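Local coordinates for glutamyl-tRNA(Gln) amidotransferase subunit B, mitochondrial (Saccharomyces cerevisiae, PDB 4N0H), which is the B subunit of a yeast mitochondrial amidotransferase and carries a catalytic domain of the GatB/GatE family, at residues K29-S34 with P61-E66; G115-S120 with I188-N193; S129-G134 with D177-K182. All blocks are in the same frame, centred on the assembly; numbering follows the deposited sequence.

Interaction 1. Residues K29-S34 with P61-E66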
ATOM      1  N   LYS B  29       2.436 -10.243 -18.678  1.00 20.33           N
ATOM      2  CA  LYS B  29       3.421  -9.908 -17.657  1.00 22.33           C
ATOM      3  C   LYS B  29       3.040 -10.407 -16.266  1.00 21.96           C
ATOM      4  O   LYS B  29       2.020 -11.061 -16.097  1.00 23.24           O
ATOM      5  CB  LYS B  29       3.671  -8.406 -17.629  1.00 20.62           C
ATOM      6  CG  LYS B  29       4.301  -7.862 -18.903  1.00 22.13           C
ATOM      7  CD  LYS B  29       4.726  -6.416 -18.679  1.00 23.10           C
ATOM      8  CE  LYS B  29       5.170  -5.744 -19.960  1.00 26.67           C
ATOM      9  NZ  LYS B  29       5.652  -4.367 -19.652  1.00 26.18           N
ATOM     10  N   LEU B  30       3.871 -10.088 -15.280  1.00 23.95           N
ATOM     11  CA  LEU B  30       3.746 -10.663 -13.935  1.00 24.66           C
ATOM     12  C   LEU B  30       2.594 -10.084 -13.091  1.00 24.00           C
ATOM     13  O   LEU B  30       1.771 -10.829 -12.554  1.00 25.33           O
ATOM     14  CB  LEU B  30       5.074 -10.530 -13.180  1.00 21.37           C
ATOM     15  CG  LEU B  30       5.133 -11.198 -11.807  1.00 22.97           C
ATOM     16  CD1 LEU B  30       4.731 -12.665 -11.921  1.00 24.08           C
ATOM     17  CD2 LEU B  30       6.526 -11.079 -11.196  1.00 18.32           C
ATOM     18  N   PHE B  31       2.538  -8.763 -12.972  1.00 21.32           N
ATOM     19  CA  PHE B  31       1.496  -8.128 -12.161  1.00 20.46           C
ATOM     20  C   PHE B  31       0.542  -7.263 -12.987  1.00 20.07           C
ATOM     21  O   PHE B  31      -0.170  -6.417 -12.456  1.00 19.24           O
ATOM     22  CB  PHE B  31       2.128  -7.321 -11.022  1.00 21.49           C
ATOM     23  CG  PHE B  31       2.818  -8.176 -10.002  1.00 23.16           C
ATOM     24  CD1 PHE B  31       2.079  -8.959  -9.127  1.00 20.33           C
ATOM     25  CD2 PHE B  31       4.201  -8.228  -9.938  1.00 22.87           C
ATOM     26  CE1 PHE B  31       2.708  -9.762  -8.193  1.00 16.80           C
ATOM     27  CE2 PHE B  31       4.835  -9.029  -9.005  1.00 22.86           C
ATOM     28  CZ  PHE B  31       4.090  -9.803  -8.137  1.00 18.79           C
ATOM     29  N   SER B  32       0.553  -7.481 -14.296  1.00 25.99           N
ATOM     30  CA  SER B  32      -0.350  -6.804 -15.215  1.00 24.03           C
ATOM     31  C   SER B  32      -0.571  -7.737 -16.396  1.00 23.13           C
ATOM     32  O   SER B  32       0.284  -8.571 -16.696  1.00 25.12           O
ATOM     33  CB  SER B  32       0.267  -5.492 -15.702  1.00 27.19           C
ATOM     34  OG  SER B  32      -0.524  -4.902 -16.720  1.00 27.29           O
ATOM     35  N   GLN B  33      -1.707  -7.607 -17.071  1.00 21.34           N
ATOM     36  CA  GLN B  33      -1.985  -8.481 -18.208  1.00 21.99           C
ATOM     37  C   GLN B  33      -1.502  -7.914 -19.546  1.00 24.32           C
ATOM     38  O   GLN B  33      -1.890  -8.394 -20.613  1.00 26.04           O
ATOM     39  CB  GLN B  33      -3.468  -8.865 -18.266  1.00 28.27           C
ATOM     40  CG  GLN B  33      -3.868  -9.891 -17.209  1.00 30.57           C
ATOM     41  CD  GLN B  33      -3.047 -11.172 -17.313  1.00 33.29           C
ATOM     42  OE1 GLN B  33      -3.069 -11.860 -18.335  1.00 33.32           O
ATOM     43  NE2 GLN B  33      -2.309 -11.489 -16.258  1.00 34.06           N
ATOM     44  N   SER B  34      -0.649  -6.897 -19.486  1.00 25.60           N
ATOM     45  CA  SER B  34      -0.007  -6.380 -20.688  1.00 24.35           C
ATOM     46  C   SER B  34       0.892  -7.448 -21.307  1.00 26.13           C
ATOM     47  O   SER B  34       1.315  -8.394 -20.635  1.00 22.57           O
ATOM     48  CB  SER B  34       0.794  -5.112 -20.369  1.00 28.58           C
ATOM     49  OG  SER B  34       1.585  -5.297 -19.204  1.00 34.32           O
ATOM     50  N   PRO B  61      -1.122  -3.858  -8.559  1.00 20.74           N
ATOM     51  CA  PRO B  61      -0.648  -5.144  -9.085  1.00 20.11           C
ATOM     52  C   PRO B  61      -1.696  -6.244  -8.932  1.00 24.65           C
ATOM     53  O   PRO B  61      -2.394  -6.294  -7.914  1.00 22.07           O
ATOM     54  CB  PRO B  61       0.559  -5.457  -8.201  1.00 21.40           C
ATOM     55  CG  PRO B  61       0.234  -4.796  -6.894  1.00 18.49           C
ATOM     56  CD  PRO B  61      -0.505  -3.528  -7.259  1.00 20.83           C
ATOM     57  N   VAL B  62      -1.813  -7.093  -9.950  1.00 21.89           N
ATOM     58  CA  VAL B  62      -2.612  -8.320  -9.876  1.00 22.44           C
ATOM     59  C   VAL B  62      -1.777  -9.483 -10.417  1.00 22.04           C
ATOM     60  O   VAL B  62      -1.324  -9.452 -11.566  1.00 19.80           O
ATOM     61  CB  VAL B  62      -3.920  -8.217 -10.688  1.00 24.18           C
ATOM     62  CG1 VAL B  62      -4.667  -9.544 -10.661  1.00 27.67           C
ATOM     63  CG2 VAL B  62      -4.806  -7.086 -10.158  1.00 24.52           C
ATOM     64  N   LEU B  63      -1.566 -10.504  -9.591  1.00 19.76           N
ATOM     65  CA  LEU B  63      -0.686 -11.609  -9.964  1.00 17.27           C
ATOM     66  C   LEU B  63      -1.197 -12.441 -11.147  1.00 24.19           C
ATOM     67  O   LEU B  63      -2.357 -12.865 -11.181  1.00 23.01           O
ATOM     68  CB  LEU B  63      -0.406 -12.508  -8.753  1.00 19.19           C
ATOM     69  CG  LEU B  63       0.551 -13.680  -8.999  1.00 22.52           C
ATOM     70  CD1 LEU B  63       1.889 -13.188  -9.522  1.00 21.15           C
ATOM     71  CD2 LEU B  63       0.729 -14.493  -7.719  1.00 29.44           C
ATOM     72  N   ASN B  64      -0.314 -12.646 -12.123  1.00 21.30           N
ATOM     73  CA  ASN B  64      -0.569 -13.540 -13.239  1.00 25.21           C
ATOM     74  C   ASN B  64      -0.370 -14.974 -12.757  1.00 25.08           C
ATOM     75  O   ASN B  64       0.740 -15.362 -12.394  1.00 24.04           O
ATOM     76  CB  ASN B  64       0.407 -13.233 -14.375  1.00 30.33           C
ATOM     77  CG  ASN B  64       0.124 -14.037 -15.638  1.00 29.07           C
ATOM     78  OD1 ASN B  64      -0.512 -15.093 -15.604  1.00 26.75           O
ATOM     79  ND2 ASN B  64       0.605 -13.534 -16.763  1.00 26.11           N
ATOM     80  N   LEU B  65      -1.446 -15.753 -12.754  1.00 25.46           N
ATOM     81  CA  LEU B  65      -1.399 -17.113 -12.222  1.00 26.24           C
ATOM     82  C   LEU B  65      -0.559 -18.064 -13.074  1.00 26.01           C
ATOM     83  O   LEU B  65      -0.112 -19.106 -12.597  1.00 25.50           O
ATOM     84  CB  LEU B  65      -2.813 -17.661 -12.015  1.00 25.30           C
ATOM     85  CG  LEU B  65      -3.674 -16.846 -11.043  1.00 29.91           C
ATOM     86  CD1 LEU B  65      -5.057 -17.468 -10.892  1.00 33.20           C
ATOM     87  CD2 LEU B  65      -3.001 -16.710  -9.682  1.00 30.80           C
ATOM     88  N   GLU B  66      -0.334 -17.707 -14.333  1.00 25.45           N
ATOM     89  CA  GLU B  66       0.507 -18.535 -15.189  1.00 24.39           C
ATOM     90  C   GLU B  66       1.940 -18.609 -14.654  1.00 25.16           C
ATOM     91  O   GLU B  66       2.632 -19.617 -14.836  1.00 27.18           O
ATOM     92  CB  GLU B  66       0.488 -18.038 -16.640  1.00 27.94           C
ATOM     93  CG  GLU B  66       1.084 -19.033 -17.631  1.00 36.90           C
ATOM     94  CD  GLU B  66       0.884 -18.627 -19.080  1.00 43.29           C
ATOM     95  OE1 GLU B  66       0.724 -19.532 -19.930  1.00 43.86           O
ATOM     96  OE2 GLU B  66       0.893 -17.410 -19.375  1.00 41.64           O
TER
HETATM   97  O   HOH W   1      -2.319  -9.451 -13.889  1.00 31.09           O
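The side chain of N64 reaches from just before helix 65-78 onto the backbone of K29 and L30. Its CB rests against two carbonyl oxygens, 3.2 Å from K29 O and 3.3 Å from L30 O. CG, anti to the backbone N (chi1 -174°), lies 3.6 Å from Q33 NE2; the two amide planes are 71° apart. At the tip, ND2 donates to K29 O at 2.9 Å, with the acceptor in the plane of the N64 amide. The other branch, OD1, accepts from E66 N at 2.9 Å and also from Q122 NE2 of the subunit F chain. Bonds on both branches fix the rotation of the amide.

Backbone bonds continue the clasp: N64 N to L30 O (2.8 Å), and V62 N to F31 O, a straight bond at the hydrogen (174°) whose donor stands above the carbonyl plane. Alongside these bonds F31 CB packs on P61 CB at 3.7 Å. L63 CD1 touches both F31 CE1 and L30 CD1, the first at 3.8 Å, while F88 meets the F31 ring edge-to-face. Q33, whose OE1 is held by N28 ND2, gives its NE2 to a water; the water's approach to V62 O is too short to be trusted in detail.

The OD1 bond makes N64 the N-cap of helix 65-78, closed by an Asx turn, and its ND2 ties that helix start to the loop after strand 14-23.

Interaction 2. Residues G115-S120 with I188-N193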
ATOM      1  N   GLY B 115      15.741 -28.952  -3.381  1.00 39.78           N
ATOM      2  CA  GLY B 115      15.822 -29.449  -4.739  1.00 40.53           C
ATOM      3  C   GLY B 115      17.271 -29.614  -5.152  1.00 40.83           C
ATOM      4  O   GLY B 115      18.178 -29.299  -4.380  1.00 36.03           O
ATOM      5  N   LYS B 116      17.492 -30.097  -6.369  1.00 42.58           N
ATOM      6  CA  LYS B 116      18.844 -30.358  -6.844  1.00 47.63           C
ATOM      7  C   LYS B 116      18.861 -30.673  -8.332  1.00 46.09           C
ATOM      8  O   LYS B 116      17.822 -30.925  -8.939  1.00 42.93           O
ATOM      9  CB  LYS B 116      19.440 -31.543  -6.085  1.00 50.27           C
ATOM     10  CG  LYS B 116      18.730 -32.852  -6.379  1.00 53.86           C
ATOM     11  CD  LYS B 116      19.215 -33.976  -5.487  1.00 60.57           C
ATOM     12  CE  LYS B 116      18.542 -35.288  -5.866  1.00 66.16           C
ATOM     13  NZ  LYS B 116      18.860 -36.382  -4.904  1.00 70.32           N
ATOM     14  N   ILE B 117      20.056 -30.666  -8.910  1.00 50.61           N
ATOM     15  CA  ILE B 117      20.259 -31.145 -10.272  1.00 50.78           C
ATOM     16  C   ILE B 117      21.418 -32.138 -10.300  1.00 51.43           C
ATOM     17  O   ILE B 117      22.509 -31.853  -9.804  1.00 51.51           O
ATOM     18  CB  ILE B 117      20.503 -29.986 -11.267  1.00 49.93           C
ATOM     19  CG1 ILE B 117      19.203 -29.219 -11.510  1.00 46.38           C
ATOM     20  CG2 ILE B 117      21.041 -30.512 -12.585  1.00 53.32           C
ATOM     21  CD1 ILE B 117      19.280 -28.219 -12.643  1.00 48.29           C
ATOM     22  N   ASN B 118      21.167 -33.314 -10.865  1.00 48.61           N
ATOM     23  CA  ASN B 118      22.177 -34.362 -10.933  1.00 51.26           C
ATOM     24  C   ASN B 118      23.048 -34.267 -12.178  1.00 51.72           C
ATOM     25  O   ASN B 118      22.543 -34.125 -13.294  1.00 47.44           O
ATOM     26  CB  ASN B 118      21.517 -35.739 -10.859  1.00 53.88           C
ATOM     27  CG  ASN B 118      20.934 -36.026  -9.494  1.00 62.58           C
ATOM     28  OD1 ASN B 118      21.585 -35.799  -8.472  1.00 67.32           O
ATOM     29  ND2 ASN B 118      19.696 -36.511  -9.464  1.00 62.43           N
ATOM     30  N   LEU B 119      24.359 -34.340 -11.974  1.00 53.98           N
ATOM     31  CA  LEU B 119      25.313 -34.353 -13.074  1.00 55.43           C
ATOM     32  C   LEU B 119      26.085 -35.667 -13.049  1.00 58.96           C
ATOM     33  O   LEU B 119      26.436 -36.165 -11.981  1.00 57.85           O
ATOM     34  CB  LEU B 119      26.285 -33.174 -12.961  1.00 53.99           C
ATOM     35  CG  LEU B 119      25.668 -31.776 -12.860  1.00 51.87           C
ATOM     36  CD1 LEU B 119      26.747 -30.730 -12.627  1.00 54.33           C
ATOM     37  CD2 LEU B 119      24.862 -31.447 -14.107  1.00 48.28           C
ATOM     38  N   SER B 120      26.346 -36.226 -14.227  1.00 62.83           N
ATOM     39  CA  SER B 120      27.099 -37.472 -14.331  1.00 65.18           C
ATOM     40  C   SER B 120      28.174 -37.366 -15.404  1.00 64.80           C
ATOM     41  O   SER B 120      28.014 -36.628 -16.377  1.00 59.56           O
ATOM     42  CB  SER B 120      26.162 -38.639 -14.649  1.00 67.36           C
ATOM     43  OG  SER B 120      25.552 -38.471 -15.918  1.00 68.92           O
ATOM     44  N   ILE B 188      24.789 -25.135 -16.239  1.00 45.47           N
ATOM     45  CA  ILE B 188      24.156 -24.100 -17.046  1.00 43.96           C
ATOM     46  C   ILE B 188      23.543 -24.710 -18.300  1.00 41.72           C
ATOM     47  O   ILE B 188      22.427 -24.373 -18.687  1.00 39.42           O
ATOM     48  CB  ILE B 188      25.170 -23.012 -17.439  1.00 45.95           C
ATOM     49  CG1 ILE B 188      25.664 -22.277 -16.191  1.00 44.97           C
ATOM     50  CG2 ILE B 188      24.557 -22.035 -18.428  1.00 44.83           C
ATOM     51  CD1 ILE B 188      26.737 -21.253 -16.473  1.00 49.70           C
ATOM     52  N   LYS B 189      24.277 -25.634 -18.912  1.00 43.17           N
ATOM     53  CA  LYS B 189      23.817 -26.327 -20.109  1.00 43.15           C
ATOM     54  C   LYS B 189      22.545 -27.129 -19.842  1.00 42.69           C
ATOM     55  O   LYS B 189      21.587 -27.053 -20.609  1.00 39.98           O
ATOM     56  CB  LYS B 189      24.915 -27.258 -20.628  1.00 48.88           C
ATOM     57  CG  LYS B 189      24.666 -27.809 -22.019  1.00 54.17           C
ATOM     58  CD  LYS B 189      25.570 -29.006 -22.295  1.00 64.69           C
ATOM     59  CE  LYS B 189      25.808 -29.197 -23.783  1.00 70.50           C
ATOM     60  NZ  LYS B 189      26.683 -28.124 -24.338  1.00 73.40           N
ATOM     61  N   LYS B 190      22.540 -27.895 -18.755  1.00 46.19           N
ATOM     62  CA  LYS B 190      21.381 -28.720 -18.421  1.00 44.90           C
ATOM     63  C   LYS B 190      20.204 -27.871 -17.943  1.00 40.97           C
ATOM     64  O   LYS B 190      19.048 -28.174 -18.244  1.00 43.16           O
ATOM     65  CB  LYS B 190      21.731 -29.777 -17.368  1.00 47.98           C
ATOM     66  CG  LYS B 190      20.585 -30.739 -17.081  1.00 53.78           C
ATOM     67  CD  LYS B 190      20.981 -31.846 -16.112  1.00 60.69           C
ATOM     68  CE  LYS B 190      22.123 -32.678 -16.659  1.00 66.62           C
ATOM     69  NZ  LYS B 190      22.194 -34.031 -16.033  1.00 69.34           N
ATOM     70  N   TYR B 191      20.495 -26.813 -17.196  1.00 37.53           N
ATOM     71  CA  TYR B 191      19.435 -25.928 -16.727  1.00 38.35           C
ATOM     72  C   TYR B 191      18.732 -25.254 -17.905  1.00 39.03           C
ATOM     73  O   TYR B 191      17.507 -25.121 -17.909  1.00 36.57           O
ATOM     74  CB  TYR B 191      19.969 -24.882 -15.751  1.00 35.92           C
ATOM     75  CG  TYR B 191      18.873 -24.072 -15.097  1.00 36.83           C
ATOM     76  CD1 TYR B 191      17.898 -24.694 -14.324  1.00 35.13           C
ATOM     77  CD2 TYR B 191      18.807 -22.693 -15.252  1.00 36.14           C
ATOM     78  CE1 TYR B 191      16.890 -23.970 -13.725  1.00 37.02           C
ATOM     79  CE2 TYR B 191      17.799 -21.955 -14.651  1.00 38.81           C
ATOM     80  CZ  TYR B 191      16.842 -22.603 -13.890  1.00 36.92           C
ATOM     81  OH  TYR B 191      15.835 -21.889 -13.287  1.00 40.05           O
ATOM     82  N   GLN B 192      19.515 -24.841 -18.900  1.00 39.22           N
ATOM     83  CA  GLN B 192      18.974 -24.276 -20.133  1.00 36.32           C
ATOM     84  C   GLN B 192      18.032 -25.262 -20.811  1.00 37.84           C
ATOM     85  O   GLN B 192      16.908 -24.912 -21.170  1.00 39.29           O
ATOM     86  CB  GLN B 192      20.098 -23.912 -21.106  1.00 37.83           C
ATOM     87  CG  GLN B 192      20.757 -22.576 -20.851  1.00 41.96           C
ATOM     88  CD  GLN B 192      21.751 -22.216 -21.938  1.00 50.00           C
ATOM     89  OE1 GLN B 192      22.817 -22.822 -22.043  1.00 56.55           O
ATOM     90  NE2 GLN B 192      21.400 -21.234 -22.762  1.00 47.80           N
ATOM     91  N   ASN B 193      18.501 -26.493 -20.993  1.00 36.99           N
ATOM     92  CA  ASN B 193      17.675 -27.541 -21.579  1.00 38.78           C
ATOM     93  C   ASN B 193      16.388 -27.800 -20.802  1.00 37.94           C
ATOM     94  O   ASN B 193      15.322 -27.971 -21.394  1.00 38.33           O
ATOM     95  CB  ASN B 193      18.471 -28.837 -21.707  1.00 47.86           C
ATOM     96  CG  ASN B 193      19.089 -28.994 -23.070  1.00 60.55           C
ATOM     97  OD1 ASN B 193      20.126 -28.397 -23.369  1.00 63.03           O
ATOM     98  ND2 ASN B 193      18.452 -29.795 -23.916  1.00 66.62           N
TER
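K190, on helix 181-197, makes the polar link to strand 102-120: its NZ donates to N118 O at 2.8 Å, approaching nearly in line with the carbonyl (C=O...N angle 162°). The chain leaves the helix extended and then bends at chi3 (-60°), which swings CE toward the strand. NZ has a second partner in D124 OD2, a salt bridge to the short helix 121-124 that follows the strand. One ammonium group thus holds both the strand backbone and the helix after it, and the nearby carboxylate probably helps to offset its charge.

The apolar contacts use the methylenes of the same lysine. I117 CG2 lies on K190 CD at 3.8 Å, and L119 CD2 on K190 CE at 3.9 Å; both branched side chains slide past the lysine in the opposite direction. I117 has a further contact through its other branch, where CD1 comes within 4.1 Å of Y191 CD1. These two side chains cross at about a right angle, the methyl approaching the ring obliquely.

The segments of strand and helix stand 9.9 Å apart at their axes, with their directions 122° apart, so this part of the helix crosses the strand segment at a slant, and side chains bridge the gap. Y191 packs on I20 and T22 of strand 14-23 and on L74 of helix 65-78, whose L78 touches I117. On the helix flank I188, Y191 and Q192 meet M210 of strand 210-218.

Interaction 3. Residues S129-G134 with D177-K182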
ATOM      1  N   SER B 129      31.908 -39.263 -11.529  1.00 75.13           N
ATOM      2  CA  SER B 129      30.911 -40.181 -12.066  1.00 75.58           C
ATOM      3  C   SER B 129      29.503 -39.667 -11.793  1.00 71.17           C
ATOM      4  O   SER B 129      28.601 -39.820 -12.616  1.00 69.32           O
ATOM      5  CB  SER B 129      31.086 -41.575 -11.461  1.00 78.89           C
ATOM      6  OG  SER B 129      30.913 -41.540 -10.054  1.00 79.68           O
ATOM      7  N   ALA B 130      29.326 -39.055 -10.627  1.00 68.86           N
ATOM      8  CA  ALA B 130      28.041 -38.486 -10.243  1.00 66.54           C
ATOM      9  C   ALA B 130      28.241 -37.312  -9.291  1.00 64.88           C
ATOM     10  O   ALA B 130      29.005 -37.404  -8.329  1.00 65.28           O
ATOM     11  CB  ALA B 130      27.156 -39.547  -9.611  1.00 65.56           C
ATOM     12  N   LYS B 131      27.553 -36.210  -9.568  1.00 60.55           N
ATOM     13  CA  LYS B 131      27.685 -34.995  -8.775  1.00 59.00           C
ATOM     14  C   LYS B 131      26.357 -34.246  -8.734  1.00 58.57           C
ATOM     15  O   LYS B 131      25.833 -33.844  -9.773  1.00 56.90           O
ATOM     16  CB  LYS B 131      28.773 -34.099  -9.367  1.00 59.00           C
ATOM     17  CG  LYS B 131      28.830 -32.695  -8.794  1.00 59.33           C
ATOM     18  CD  LYS B 131      29.350 -32.684  -7.367  1.00 59.55           C
ATOM     19  CE  LYS B 131      29.682 -31.264  -6.930  1.00 59.08           C
ATOM     20  NZ  LYS B 131      30.112 -31.185  -5.507  1.00 58.85           N
ATOM     21  N   GLU B 132      25.810 -34.062  -7.537  1.00 57.19           N
ATOM     22  CA  GLU B 132      24.557 -33.332  -7.405  1.00 59.80           C
ATOM     23  C   GLU B 132      24.790 -31.888  -6.969  1.00 54.86           C
ATOM     24  O   GLU B 132      25.620 -31.609  -6.100  1.00 56.15           O
ATOM     25  CB  GLU B 132      23.579 -34.049  -6.463  1.00 67.54           C
ATOM     26  CG  GLU B 132      23.786 -33.771  -4.982  1.00 74.21           C
ATOM     27  CD  GLU B 132      22.585 -34.172  -4.144  1.00 78.42           C
ATOM     28  OE1 GLU B 132      22.097 -33.327  -3.361  1.00 76.92           O
ATOM     29  OE2 GLU B 132      22.132 -35.331  -4.268  1.00 81.14           O
ATOM     30  N   ILE B 133      24.069 -30.973  -7.608  1.00 48.12           N
ATOM     31  CA  ILE B 133      24.127 -29.559  -7.259  1.00 47.14           C
ATOM     32  C   ILE B 133      22.837 -29.174  -6.548  1.00 46.44           C
ATOM     33  O   ILE B 133      21.777 -29.124  -7.168  1.00 45.70           O
ATOM     34  CB  ILE B 133      24.278 -28.675  -8.513  1.00 46.15           C
ATOM     35  CG1 ILE B 133      25.480 -29.122  -9.351  1.00 46.39           C
ATOM     36  CG2 ILE B 133      24.409 -27.214  -8.118  1.00 45.92           C
ATOM     37  CD1 ILE B 133      26.814 -28.905  -8.676  1.00 45.17           C
ATOM     38  N   GLY B 134      22.926 -28.908  -5.249  1.00 46.14           N
ATOM     39  CA  GLY B 134      21.758 -28.548  -4.466  1.00 42.57           C
ATOM     40  C   GLY B 134      21.222 -27.164  -4.781  1.00 44.38           C
ATOM     41  O   GLY B 134      21.982 -26.244  -5.092  1.00 45.37           O
ATOM     42  N   ASP B 177      27.863 -25.591  -4.253  1.00 58.71           N
ATOM     43  CA  ASP B 177      28.289 -26.971  -4.468  1.00 61.09           C
ATOM     44  C   ASP B 177      29.282 -27.151  -5.614  1.00 60.27           C
ATOM     45  O   ASP B 177      29.789 -28.250  -5.828  1.00 64.01           O
ATOM     46  CB  ASP B 177      27.074 -27.876  -4.688  1.00 64.56           C
ATOM     47  CG  ASP B 177      26.361 -28.219  -3.395  1.00 69.72           C
ATOM     48  OD1 ASP B 177      26.790 -27.725  -2.330  1.00 71.83           O
ATOM     49  OD2 ASP B 177      25.368 -28.977  -3.444  1.00 70.81           O
ATOM     50  N   PHE B 178      29.561 -26.082  -6.351  1.00 58.08           N
ATOM     51  CA  PHE B 178      30.476 -26.172  -7.484  1.00 56.77           C
ATOM     52  C   PHE B 178      31.936 -26.143  -7.049  1.00 59.89           C
ATOM     53  O   PHE B 178      32.376 -25.210  -6.379  1.00 61.57           O
ATOM     54  CB  PHE B 178      30.208 -25.054  -8.492  1.00 53.99           C
ATOM     55  CG  PHE B 178      28.868 -25.150  -9.156  1.00 52.04           C
ATOM     56  CD1 PHE B 178      28.697 -25.934 -10.283  1.00 49.81           C
ATOM     57  CD2 PHE B 178      27.779 -24.457  -8.654  1.00 50.30           C
ATOM     58  CE1 PHE B 178      27.466 -26.028 -10.897  1.00 48.39           C
ATOM     59  CE2 PHE B 178      26.544 -24.544  -9.265  1.00 47.72           C
ATOM     60  CZ  PHE B 178      26.388 -25.330 -10.390  1.00 46.48           C
ATOM     61  N   SER B 179      32.681 -27.173  -7.437  1.00 60.93           N
ATOM     62  CA  SER B 179      34.108 -27.245  -7.146  1.00 68.12           C
ATOM     63  C   SER B 179      34.930 -27.080  -8.422  1.00 73.77           C
ATOM     64  O   SER B 179      35.930 -26.362  -8.438  1.00 77.02           O
ATOM     65  CB  SER B 179      34.451 -28.566  -6.450  1.00 67.47           C
ATOM     66  OG  SER B 179      33.922 -29.676  -7.157  1.00 65.40           O
ATOM     67  N   ASP B 180      34.501 -27.745  -9.491  1.00 73.35           N
ATOM     68  CA  ASP B 180      35.176 -27.645 -10.778  1.00 70.42           C
ATOM     69  C   ASP B 180      34.446 -26.675 -11.695  1.00 68.76           C
ATOM     70  O   ASP B 180      33.262 -26.394 -11.506  1.00 68.43           O
ATOM     71  CB  ASP B 180      35.282 -29.018 -11.443  1.00 70.68           C
ATOM     72  N   ILE B 181      35.162 -26.166 -12.691  1.00 67.84           N
ATOM     73  CA  ILE B 181      34.594 -25.223 -13.642  1.00 64.97           C
ATOM     74  C   ILE B 181      33.818 -25.984 -14.718  1.00 63.85           C
ATOM     75  O   ILE B 181      32.920 -25.438 -15.364  1.00 62.39           O
ATOM     76  CB  ILE B 181      35.689 -24.332 -14.279  1.00 66.87           C
ATOM     77  CG1 ILE B 181      36.611 -23.750 -13.199  1.00 69.71           C
ATOM     78  CG2 ILE B 181      35.068 -23.211 -15.094  1.00 63.28           C
ATOM     79  CD1 ILE B 181      37.883 -24.566 -12.935  1.00 69.97           C
ATOM     80  N   LYS B 182      34.164 -27.255 -14.894  1.00 62.25           N
ATOM     81  CA  LYS B 182      33.435 -28.131 -15.804  1.00 59.40           C
ATOM     82  C   LYS B 182      32.029 -28.381 -15.269  1.00 56.40           C
ATOM     83  O   LYS B 182      31.091 -28.610 -16.034  1.00 58.89           O
ATOM     84  CB  LYS B 182      34.174 -29.459 -15.984  1.00 59.03           C
TER
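D177 O accepts from K131 NZ at 3.0 Å, the donor lying in the carbonyl plane. K131 gets there by a bend at chi2 (71°), after which the chain runs extended; its CE comes within 3.2 Å of the same oxygen. Although the lysine has an aspartate beside it, it grips the backbone: its NZ stays 5.6 Å from D177 OD2.

That carboxylate oxygen turns instead to the strand, where it accepts from G134 N at 3.0 Å in a bond of 165° at the hydrogen. The N-H meets OD2 from above the carboxylate plane. D177 OD2 thus comes close to the backbone of G134, a residue with no side chain. E132, a like charge not in contact with D177, is about as far from OD2 as the ammonium of K131, which probably offsets its effect on the aspartate.

I133, between K131 and G134 in sequence, packs on F178. Its CD1 lies over one face of the ring, 3.9 Å from the centroid in a CH-pi contact, and CG2 stands on the same side of the ring, 3.6 Å from CZ. The isoleucine and phenylalanine side chains cross at about a right angle.

D177 and F178 together face C16, forming a classic beta bulge against strand 14-23, and F178 also packs on L18. F187 of helix 181-197 meets the F178 ring edge-to-face and touches I133. Q183 of the same helix accepts from S179 N and D180 N, so the link after strand 168-174 is pinned between strand 130-142 and the helix it leads into.

Overall arrangement
Following strand 14-23, interaction 1 closes a loop of 26 intervening residues that has neither helix nor strand and fixes it to the start of helix 65-78, beside the subunit F chain. Interaction 2 opens later, on strand 102-120, and closes 67 residues on with helix 181-197. Within that span interaction 3 opens and shuts, joining strand 130-142 to the approach to the same helix. Interactions 2 and 3 touch through backbone pairs of the two neighbouring antiparallel strands, their centres 10 Å apart, and together moor one helix to one sheet. Interaction 1 stands apart, about 13 Å from interaction 2 at nearest atoms, and on the opposite side of the chain's centre from interaction 3.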